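Side-chain contacts in tailspike protein (Acinetobacter phage vB_ApiP_P1, PDB 6E1R), which probably recognises and degrades the capsular polysaccharide of its Acinetobacter host as the receptor-binding tailspike of the virion, this chain lacking the N-terminal part of the protein: residues A95-A100 with T121-D126; I144-T147 with P151-T154; T351-P356 with E373-V378; V449-L454 with F541-F546. All blocks are in the same frame, centred on the assembly; numbering follows the deposited sequence.

How the interactions relate
From the N terminus the four contacts follow in series, each closing before the next opens, so none nest or cross. Interaction 1 closes a 20-residue excursion and lays helix 94-106 on strand 123-124 near the start of the parallel beta-helix. Interaction 2, its centre 10 Å away, closes a three-residue turn; the two meet where strands 123-124 and 151-155 pair, with a probable hydrogen bond from L125 N to T154 O. Interaction 3, about 40 Å from interaction 2 between centres, joins loops of successive coils, 16 residues apart. Interaction 4, its centre about 33 Å from that of interaction 3, spans 86 residues and packs the two sheets of the C-terminal domain together.

Interaction 1 of 4, residues A95-A100 with T121-D126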
loop_
_atom_site.group_PDB
_atom_site.type_symbol
_atom_site.label_atom_id
_atom_site.label_comp_id
_atom_site.label_asym_id
_atom_site.label_seq_id
_atom_site.Cartn_x
_atom_site.Cartn_y
_atom_site.Cartn_z
ATOM N N ALA A 95 20.720 -15.705 34.954
ATOM C CA ALA A 95 21.476 -16.903 34.604
ATOM C C ALA A 95 20.568 -18.006 34.080
ATOM O O ALA A 95 20.982 -18.797 33.224
ATOM C CB ALA A 95 22.271 -17.396 35.813
ATOM N N ALA A 96 19.329 -18.071 34.571
ATOM C CA ALA A 96 18.383 -19.054 34.062
ATOM C C ALA A 96 17.998 -18.747 32.621
ATOM O O ALA A 96 17.896 -19.659 31.791
ATOM C CB ALA A 96 17.143 -19.102 34.951
ATOM N N LEU A 97 17.782 -17.468 32.303
ATOM C CA LEU A 97 17.442 -17.103 30.933
ATOM C C LEU A 97 18.607 -17.379 29.991
ATOM O O LEU A 97 18.405 -17.865 28.873
ATOM C CB LEU A 97 17.029 -15.632 30.865
ATOM C CG LEU A 97 16.563 -15.116 29.501
ATOM C CD1 LEU A 97 15.358 -15.899 29.005
ATOM C CD2 LEU A 97 16.248 -13.630 29.567
ATOM N N ASP A 98 19.835 -17.097 30.436
ATOM C CA ASP A 98 21.006 -17.363 29.604
ATOM C C ASP A 98 21.109 -18.842 29.258
ATOM O O ASP A 98 21.374 -19.199 28.103
ATOM C CB ASP A 98 22.273 -16.882 30.313
ATOM C CG ASP A 98 23.511 -17.011 29.446
ATOM O OD1 ASP A 98 23.569 -16.352 28.387
ATOM O OD2 ASP A 98 24.428 -17.767 29.828
ATOM N N LEU A 99 20.895 -19.717 30.243
ATOM C CA LEU A 99 20.885 -21.148 29.966
ATOM C C LEU A 99 19.727 -21.531 29.054
ATOM O O LEU A 99 19.845 -22.473 28.265
ATOM C CB LEU A 99 20.817 -21.928 31.279
ATOM C CG LEU A 99 20.810 -23.455 31.198
ATOM C CD1 LEU A 99 22.004 -23.957 30.406
ATOM C CD2 LEU A 99 20.805 -24.046 32.598
ATOM N N ALA A 100 18.611 -20.805 29.135
ATOM C CA ALA A 100 17.458 -21.115 28.297
ATOM C C ALA A 100 17.736 -20.799 26.830
ATOM O O ALA A 100 17.459 -21.621 25.949
ATOM C CB ALA A 100 16.231 -20.350 28.796
ATOM N N THR A 121 21.105 -8.963 34.672
ATOM C CA THR A 121 22.249 -9.147 33.794
ATOM C C THR A 121 21.749 -9.453 32.390
ATOM O O THR A 121 20.745 -10.152 32.218
ATOM C CB THR A 121 23.151 -10.283 34.302
ATOM O OG1 THR A 121 23.616 -9.968 35.621
ATOM C CG2 THR A 121 24.349 -10.488 33.385
ATOM N N THR A 122 22.448 -8.920 31.390
ATOM C CA THR A 122 22.008 -9.060 30.012
ATOM C C THR A 122 22.114 -10.511 29.550
ATOM O O THR A 122 22.820 -11.336 30.138
ATOM C CB THR A 122 22.827 -8.162 29.084
ATOM O OG1 THR A 122 22.250 -8.182 27.772
ATOM C CG2 THR A 122 24.268 -8.643 29.004
ATOM N N THR A 123 21.394 -10.812 28.474
ATOM C CA THR A 123 21.427 -12.119 27.832
ATOM C C THR A 123 21.723 -11.926 26.354
ATOM O O THR A 123 20.918 -11.329 25.632
ATOM C CB THR A 123 20.101 -12.861 28.019
ATOM O OG1 THR A 123 19.478 -12.444 29.242
ATOM C CG2 THR A 123 20.323 -14.354 28.032
ATOM N N GLU A 124 22.872 -12.427 25.908
ATOM C CA GLU A 124 23.246 -12.274 24.510
ATOM C C GLU A 124 22.300 -13.071 23.623
ATOM O O GLU A 124 21.963 -14.221 23.918
ATOM C CB GLU A 124 24.691 -12.721 24.294
ATOM C CG GLU A 124 25.713 -11.805 24.952
ATOM C CD GLU A 124 27.129 -12.067 24.479
ATOM O OE1 GLU A 124 27.351 -13.088 23.795
ATOM O OE2 GLU A 124 28.022 -11.254 24.794
ATOM N N LEU A 125 21.872 -12.451 22.527
ATOM C CA LEU A 125 20.893 -13.055 21.627
ATOM C C LEU A 125 21.619 -14.064 20.748
ATOM O O LEU A 125 22.335 -13.692 19.813
ATOM C CB LEU A 125 20.193 -11.977 20.806
ATOM C CG LEU A 125 18.972 -12.315 19.941
ATOM C CD1 LEU A 125 18.175 -11.048 19.683
ATOM C CD2 LEU A 125 19.341 -12.970 18.620
ATOM N N ASP A 126 21.445 -15.346 21.052
ATOM C CA ASP A 126 21.973 -16.394 20.192
ATOM C C ASP A 126 21.197 -16.446 18.883
ATOM O O ASP A 126 20.011 -16.106 18.821
ATOM C CB ASP A 126 21.900 -17.753 20.887
ATOM C CG ASP A 126 22.823 -17.849 22.080
ATOM O OD1 ASP A 126 23.784 -17.054 22.159
ATOM O OD2 ASP A 126 22.587 -18.721 22.939
HETATM O O HOH W 1 23.189 -16.347 25.524
#
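D98 on helix 94-106 and T123 on strand 123-124 bring the two backbones closest, their CA atoms 5.6 Å apart. The strand is an edge strand, within this chain, of a three-stranded parallel sheet in the parallel beta-helix, and the helix lies beside it near the N-terminal end of that fold, consistent with a cap over its first coils. T123 carries most of the strand's side through two branches. The methyl CG2 comes up against the helix backbone, 3.5 Å from D98 CA. The hydroxyl OG1 faces L97 instead, 3.5 Å from the methyl CD2, and the two side chains meet at about a right angle. L97 reaches it because CG stands anti to the backbone N (chi1 -177°), which carries the branched end off the helix toward the strand. T123 OG1 also makes a weak hydrogen bond to I152 O of the next strand, so this buried hydroxyl has a polar partner despite its apolar neighbour. V101, one turn after L97, touches T123 as well. Toward the more exposed side, at D98, the chemistry changes. OD1 of D98 passes 3.8 Å from T123 CG2, while D126 OD2 lies 6.0 Å from the same oxygen; the two carboxylates may reinforce each other's negative potential, which the K156 salt bridge to D126 OD1 would probably moderate. No direct hydrogen bond joins the segments. A water lies between them, placed to donate to D98 OD1 or E124 O, each 2.9 Å away; with more acceptors in reach than protons, both bonds need not coexist.

Interaction 2 of 4, residues I144-T147 with P151-T154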
loop_
_atom_site.group_PDB
_atom_site.type_symbol
_atom_site.label_atom_id
_atom_site.label_comp_id
_atom_site.label_asym_id
_atom_site.label_seq_id
_atom_site.Cartn_x
_atom_site.Cartn_y
_atom_site.Cartn_z
ATOM N N ILE A 144 9.061 -9.508 30.627
ATOM C CA ILE A 144 10.433 -9.626 31.106
ATOM C C ILE A 144 10.865 -8.243 31.575
ATOM O O ILE A 144 10.913 -7.302 30.774
ATOM C CB ILE A 144 11.392 -10.150 30.023
ATOM C CG1 ILE A 144 10.940 -11.518 29.511
ATOM C CG2 ILE A 144 12.812 -10.224 30.564
ATOM C CD1 ILE A 144 11.914 -12.160 28.543
ATOM N N THR A 145 11.181 -8.121 32.860
ATOM C CA THR A 145 11.531 -6.845 33.470
ATOM C C THR A 145 13.029 -6.783 33.736
ATOM O O THR A 145 13.628 -7.756 34.206
ATOM C CB THR A 145 10.758 -6.634 34.778
ATOM O OG1 THR A 145 9.355 -6.794 34.536
ATOM C CG2 THR A 145 11.010 -5.239 35.332
ATOM N N ALA A 146 13.629 -5.633 33.437
ATOM C CA ALA A 146 15.046 -5.393 33.680
ATOM C C ALA A 146 15.189 -4.647 35.002
ATOM O O ALA A 146 14.749 -3.499 35.126
ATOM C CB ALA A 146 15.672 -4.605 32.532
ATOM N N THR A 147 15.804 -5.301 35.985
ATOM C CA THR A 147 15.996 -4.730 37.310
ATOM C C THR A 147 17.270 -3.900 37.420
ATOM O O THR A 147 17.634 -3.490 38.527
ATOM C CB THR A 147 16.004 -5.839 38.366
ATOM O OG1 THR A 147 16.996 -6.816 38.031
ATOM C CG2 THR A 147 14.639 -6.512 38.438
ATOM N N PRO A 151 20.589 -3.683 28.973
ATOM C CA PRO A 151 19.716 -4.260 27.944
ATOM C C PRO A 151 19.289 -5.669 28.330
ATOM O O PRO A 151 20.106 -6.482 28.765
ATOM C CB PRO A 151 20.596 -4.259 26.689
ATOM C CG PRO A 151 21.996 -4.263 27.213
ATOM C CD PRO A 151 21.954 -3.449 28.472
ATOM N N ILE A 152 17.991 -5.948 28.181
ATOM C CA ILE A 152 17.478 -7.284 28.479
ATOM C C ILE A 152 18.143 -8.315 27.575
ATOM O O ILE A 152 18.579 -9.379 28.029
ATOM C CB ILE A 152 15.946 -7.311 28.340
ATOM C CG1 ILE A 152 15.300 -6.448 29.425
ATOM C CG2 ILE A 152 15.427 -8.738 28.398
ATOM C CD1 ILE A 152 13.791 -6.403 29.351
ATOM N N PHE A 153 18.236 -8.009 26.284
ATOM C CA PHE A 153 18.956 -8.831 25.325
ATOM C C PHE A 153 20.066 -8.008 24.690
ATOM O O PHE A 153 19.898 -6.810 24.438
ATOM C CB PHE A 153 18.025 -9.388 24.241
ATOM C CG PHE A 153 17.112 -10.479 24.727
ATOM C CD1 PHE A 153 17.575 -11.778 24.856
ATOM C CD2 PHE A 153 15.792 -10.208 25.047
ATOM C CE1 PHE A 153 16.741 -12.786 25.299
ATOM C CE2 PHE A 153 14.952 -11.212 25.491
ATOM C CZ PHE A 153 15.427 -12.504 25.618
ATOM N N THR A 154 21.199 -8.655 24.437
ATOM C CA THR A 154 22.357 -8.014 23.829
ATOM C C THR A 154 22.603 -8.635 22.461
ATOM O O THR A 154 22.882 -9.834 22.359
ATOM C CB THR A 154 23.594 -8.159 24.716
ATOM O OG1 THR A 154 23.449 -7.332 25.878
ATOM C CG2 THR A 154 24.844 -7.750 23.958
#
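I152 stands at a corner of a parallel beta-helix coil, where the chain turns at 152 and 153, and points into the interior toward I144 and A146 on the preceding face of the same coil. The backbones come closest at A146 and I152, with CA atoms 6.0 Å apart, and no hydrogen bond spans the contact; it is carried by apolar side chains. Each branch of I152 has its own neighbour. CG1 rests on the methyl of A146, 3.6 Å from CB, whereas CG2 meets CG2 of I144 at 3.7 Å. The end of the longer arm, CD1, lies between them, 4.1 Å from A146 CB and near the carbonyl oxygen of I144. That reach follows from an extended arm, with CG1 anti to the carbonyl carbon and CD1 anti to CA (chi2 179°). I144 has the same extended form, and its CD1 reaches past I152 to the ring of F153, coming within 4.4 Å of CE2. F153 therefore borders the contact through one ring carbon, while I152 contributes the largest share of the buried surface. The four residues whose side chains meet, I144, A146, I152 and F153, are all buried, as expected inside a beta-helix. Along the axis the next coil continues the packing: F171 of strand 169-173 touches both I152 and F153, and A179 of strand 178-184 touches A146. The backbone of strand 142-146 pairs with 117-119 and 169-173, while I152 pairs with T123 of strand 123-124, so the contact joins two faces between coils before and after it.

Interaction 3 of 4, residues T351-P356 with E373-V378; sequences TMANYP and ESSTGV
Y355, the aromatic ring of these loops, has N354 CB over the centre of one face, 4.0 Å above its plane; the ring also stacks with F328 and packs on L407 of a second subunit. The contact itself lies at the neighbouring M352-A353 peptide, where S375 comes across from the other loop. S375 CB is 3.5 Å from T351 O, and S375 OG lies 3.4 Å from A353 CA. With chi1 at 54°, OG sits between its backbone N and carbonyl carbon and comes 3.2 Å from M352 O, at best a weak hydrogen bond and not settled, since its proton has another acceptor in reach. S375 is presented by a type I turn from S374 to G377. S374 OG steadies that turn, accepting from V378 N at 2.9 Å and hydrogen-bonding T376 OG1 at 3.1 Å. The opposing loop has its own tie, T351 OG1 to T320 O, and ends in a cis peptide before P356. Both loops leave neighbouring strands of one parallel sheet, 346-350 and 372-373, where K349 forms a salt bridge with E373 and also bonds S374 O; they lead to strands 357-361 and 385-389, likewise neighbours in the beta-helix.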
loop_
_atom_site.group_PDB
_atom_site.type_symbol
_atom_site.label_atom_id
_atom_site.label_comp_id
_atom_site.label_asym_id
_atom_site.label_seq_id
_atom_site.Cartn_x
_atom_site.Cartn_y
_atom_site.Cartn_z
ATOM N N THR A 351 16.288 19.083 5.954
ATOM C CA THR A 351 17.569 19.729 6.194
ATOM C C THR A 351 18.447 19.760 4.955
ATOM O O THR A 351 19.456 20.476 4.947
ATOM C CB THR A 351 18.314 19.040 7.344
ATOM O OG1 THR A 351 18.522 17.658 7.026
ATOM C CG2 THR A 351 17.505 19.153 8.624
HETATM N N MSE A 352 18.099 19.002 3.920
HETATM C CA MSE A 352 18.766 19.082 2.629
HETATM C C MSE A 352 17.930 19.927 1.678
HETATM O O MSE A 352 16.722 20.068 1.864
HETATM C CB MSE A 352 18.970 17.695 2.021
HETATM C CG MSE A 352 19.439 16.617 2.974
HETATM SE SE MSE A 352 19.060 14.876 2.182
HETATM C CE MSE A 352 20.174 13.751 3.309
ATOM N N ALA A 353 18.567 20.476 0.651
ATOM C CA ALA A 353 17.822 21.195 -0.370
ATOM C C ALA A 353 17.093 20.212 -1.276
ATOM O O ALA A 353 17.582 19.108 -1.539
ATOM C CB ALA A 353 18.759 22.079 -1.190
ATOM N N ASN A 354 15.901 20.613 -1.728
ATOM C CA ASN A 354 15.126 19.903 -2.746
ATOM C C ASN A 354 14.552 18.573 -2.262
ATOM O O ASN A 354 13.428 18.218 -2.630
ATOM C CB ASN A 354 15.976 19.677 -4.001
ATOM C CG ASN A 354 16.567 20.963 -4.540
ATOM O OD1 ASN A 354 15.887 21.986 -4.613
ATOM N ND2 ASN A 354 17.842 20.921 -4.911
ATOM N N TYR A 355 15.299 17.825 -1.454
ATOM C CA TYR A 355 14.866 16.492 -1.069
ATOM C C TYR A 355 14.642 16.402 0.436
ATOM O O TYR A 355 15.338 17.066 1.211
ATOM C CB TYR A 355 15.899 15.445 -1.500
ATOM C CG TYR A 355 16.352 15.624 -2.926
ATOM C CD1 TYR A 355 15.463 15.467 -3.981
ATOM C CD2 TYR A 355 17.666 15.965 -3.221
ATOM C CE1 TYR A 355 15.869 15.638 -5.290
ATOM C CE2 TYR A 355 18.082 16.138 -4.528
ATOM C CZ TYR A 355 17.179 15.973 -5.558
ATOM O OH TYR A 355 17.588 16.142 -6.861
ATOM N N PRO A 356 13.667 15.590 0.886
ATOM C CA PRO A 356 12.774 14.767 0.061
ATOM C C PRO A 356 11.567 15.510 -0.505
ATOM O O PRO A 356 11.217 16.589 -0.027
ATOM C CB PRO A 356 12.307 13.687 1.039
ATOM C CG PRO A 356 12.316 14.367 2.356
ATOM C CD PRO A 356 13.506 15.291 2.321
ATOM N N GLU A 373 8.384 22.139 5.463
ATOM C CA GLU A 373 9.340 23.221 5.656
ATOM C C GLU A 373 10.645 22.847 4.976
ATOM O O GLU A 373 11.206 21.782 5.250
ATOM C CB GLU A 373 9.585 23.508 7.142
ATOM C CG GLU A 373 10.590 24.626 7.382
ATOM C CD GLU A 373 10.828 24.903 8.853
ATOM O OE1 GLU A 373 9.883 24.742 9.653
ATOM O OE2 GLU A 373 11.964 25.284 9.209
ATOM N N SER A 374 11.125 23.720 4.094
ATOM C CA SER A 374 12.338 23.430 3.349
ATOM C C SER A 374 13.564 23.580 4.246
ATOM O O SER A 374 13.479 23.999 5.405
ATOM C CB SER A 374 12.455 24.354 2.138
ATOM O OG SER A 374 12.682 25.693 2.542
ATOM N N SER A 375 14.724 23.228 3.689
ATOM C CA SER A 375 15.976 23.373 4.422
ATOM C C SER A 375 16.306 24.828 4.714
ATOM O O SER A 375 17.052 25.107 5.659
ATOM C CB SER A 375 17.118 22.722 3.644
ATOM O OG SER A 375 17.191 23.230 2.323
ATOM N N THR A 376 15.769 25.759 3.928
ATOM C CA THR A 376 15.981 27.183 4.130
ATOM C C THR A 376 14.859 27.833 4.930
ATOM O O THR A 376 14.823 29.062 5.043
ATOM C CB THR A 376 16.144 27.885 2.784
ATOM O OG1 THR A 376 15.024 27.573 1.946
ATOM C CG2 THR A 376 17.428 27.426 2.106
ATOM N N GLY A 377 13.943 27.040 5.478
ATOM C CA GLY A 377 12.884 27.553 6.318
ATOM C C GLY A 377 11.614 27.954 5.606
ATOM O O GLY A 377 10.704 28.485 6.255
ATOM N N VAL A 378 11.512 27.714 4.300
ATOM C CA VAL A 378 10.323 28.119 3.558
ATOM C C VAL A 378 9.182 27.169 3.897
ATOM O O VAL A 378 9.250 25.967 3.616
ATOM C CB VAL A 378 10.599 28.141 2.048
ATOM C CG1 VAL A 378 9.338 28.517 1.285
ATOM C CG2 VAL A 378 11.735 29.104 1.730
#

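Interaction 4 of 4, residues V449-L454 with F541-F546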
loop_
_atom_site.group_PDB
_atom_site.type_symbol
_atom_site.label_atom_id
_atom_site.label_comp_id
_atom_site.label_asym_id
_atom_site.label_seq_id
_atom_site.Cartn_x
_atom_site.Cartn_y
_atom_site.Cartn_z
ATOM N N VAL A 449 19.431 47.059 -27.416
ATOM C CA VAL A 449 19.708 46.081 -26.370
ATOM C C VAL A 449 19.029 44.771 -26.744
ATOM O O VAL A 449 17.853 44.764 -27.125
ATOM C CB VAL A 449 19.219 46.563 -24.989
ATOM C CG1 VAL A 449 19.460 45.495 -23.935
ATOM C CG2 VAL A 449 19.907 47.861 -24.596
ATOM N N GLY A 450 19.765 43.668 -26.630
ATOM C CA GLY A 450 19.180 42.364 -26.889
ATOM C C GLY A 450 18.220 41.957 -25.784
ATOM O O GLY A 450 18.451 42.216 -24.602
ATOM N N VAL A 451 17.129 41.310 -26.180
ATOM C CA VAL A 451 16.075 40.899 -25.261
ATOM C C VAL A 451 16.070 39.389 -25.053
ATOM O O VAL A 451 16.035 38.912 -23.919
ATOM C CB VAL A 451 14.694 41.395 -25.747
ATOM C CG1 VAL A 451 13.585 40.812 -24.884
ATOM C CG2 VAL A 451 14.644 42.915 -25.731
ATOM N N ALA A 452 16.111 38.622 -26.140
ATOM C CA ALA A 452 16.065 37.170 -26.038
ATOM C C ALA A 452 16.660 36.558 -27.295
ATOM O O ALA A 452 16.805 37.221 -28.325
ATOM C CB ALA A 452 14.634 36.666 -25.822
ATOM N N SER A 453 17.010 35.279 -27.191
ATOM C CA SER A 453 17.505 34.506 -28.319
ATOM C C SER A 453 16.370 33.688 -28.920
ATOM O O SER A 453 15.580 33.076 -28.195
ATOM C CB SER A 453 18.645 33.579 -27.892
ATOM O OG SER A 453 19.754 34.318 -27.414
ATOM N N LEU A 454 16.290 33.687 -30.245
ATOM C CA LEU A 454 15.251 32.975 -30.973
ATOM C C LEU A 454 15.835 31.724 -31.612
ATOM O O LEU A 454 16.967 31.738 -32.106
ATOM C CB LEU A 454 14.621 33.869 -32.044
ATOM C CG LEU A 454 14.051 35.195 -31.538
ATOM C CD1 LEU A 454 13.445 35.997 -32.680
ATOM C CD2 LEU A 454 13.023 34.954 -30.439
ATOM N N PHE A 541 14.404 49.239 -18.595
ATOM C CA PHE A 541 13.129 48.658 -18.983
ATOM C C PHE A 541 13.189 47.145 -18.809
ATOM O O PHE A 541 14.253 46.563 -18.576
ATOM C CB PHE A 541 12.769 49.022 -20.431
ATOM C CG PHE A 541 12.583 50.497 -20.657
ATOM C CD1 PHE A 541 13.672 51.319 -20.897
ATOM C CD2 PHE A 541 11.316 51.060 -20.634
ATOM C CE1 PHE A 541 13.503 52.675 -21.103
ATOM C CE2 PHE A 541 11.141 52.415 -20.841
ATOM C CZ PHE A 541 12.235 53.224 -21.075
ATOM N N ALA A 542 12.026 46.507 -18.919
ATOM C CA ALA A 542 11.920 45.061 -18.784
ATOM C C ALA A 542 10.886 44.539 -19.768
ATOM O O ALA A 542 9.774 45.071 -19.843
ATOM C CB ALA A 542 11.541 44.663 -17.354
HETATM N N MSE A 543 11.251 43.501 -20.513
HETATM C CA MSE A 543 10.352 42.908 -21.495
HETATM C C MSE A 543 9.810 41.559 -21.036
HETATM O O MSE A 543 10.453 40.844 -20.263
HETATM C CB MSE A 543 11.058 42.737 -22.844
HETATM C CG MSE A 543 11.157 44.001 -23.685
HETATM SE SE MSE A 543 12.339 45.355 -22.932
HETATM C CE MSE A 543 12.659 46.398 -24.543
ATOM N N GLU A 544 8.620 41.220 -21.521
ATOM C CA GLU A 544 8.023 39.905 -21.319
ATOM C C GLU A 544 7.546 39.397 -22.669
ATOM O O GLU A 544 6.690 40.024 -23.301
ATOM C CB GLU A 544 6.862 39.963 -20.321
ATOM C CG GLU A 544 7.296 40.224 -18.891
ATOM C CD GLU A 544 6.129 40.377 -17.935
ATOM O OE1 GLU A 544 5.299 41.287 -18.144
ATOM O OE2 GLU A 544 6.042 39.585 -16.972
ATOM N N VAL A 545 8.101 38.272 -23.111
ATOM C CA VAL A 545 7.846 37.741 -24.443
ATOM C C VAL A 545 6.984 36.492 -24.321
ATOM O O VAL A 545 7.232 35.632 -23.467
ATOM C CB VAL A 545 9.162 37.434 -25.186
ATOM C CG1 VAL A 545 8.881 36.977 -26.610
ATOM C CG2 VAL A 545 10.068 38.656 -25.184
ATOM N N PHE A 546 5.973 36.394 -25.182
ATOM C CA PHE A 546 5.083 35.239 -25.259
ATOM C C PHE A 546 5.123 34.735 -26.695
ATOM O O PHE A 546 4.673 35.429 -27.611
ATOM C CB PHE A 546 3.653 35.605 -24.851
ATOM C CG PHE A 546 3.544 36.245 -23.494
ATOM C CD1 PHE A 546 3.793 37.599 -23.327
ATOM C CD2 PHE A 546 3.178 35.496 -22.387
ATOM C CE1 PHE A 546 3.688 38.191 -22.081
ATOM C CE2 PHE A 546 3.069 36.083 -21.137
ATOM C CZ PHE A 546 3.326 37.432 -20.985
#
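V451 meets M543 and V545 in an apolar contact between two antiparallel sheets packed face to face, as in a beta-sandwich, within the C-terminal domain. Strand 448-455 belongs to one sheet and 539-548 to the other; their nearest CA atoms, of V451 and M543, are 7.1 Å apart, and no hydrogen bond joins the segments. V451 CG1, anti to the backbone N (chi1 173°), projects between the two partners, 3.8 Å from M543 CB and 4.1 Å from V545 CG2. The other methyl, CG2, follows the selenomethionine M543, whose chain bends at chi2 (68°) and brings CE to 4.2 Å from it. The side chains of V451 and M543 meet at about a right angle. W521 touches both of them, while V470 from strand 465-474 touches M543 and V545, so the cluster extends into both sheets. Between M543 and V545, CB of E544 points away from V451's strand; its OE2 bonds Y435 OH, and its OE1 makes a weak hydrogen bond to N550 ND2 of a third subunit. R441 and T438 of the facing sheet hydrogen-bond G450 O and V451 O, but between these two segments the contact is methyl and methylene packing, dependent on shape and exclusion of water.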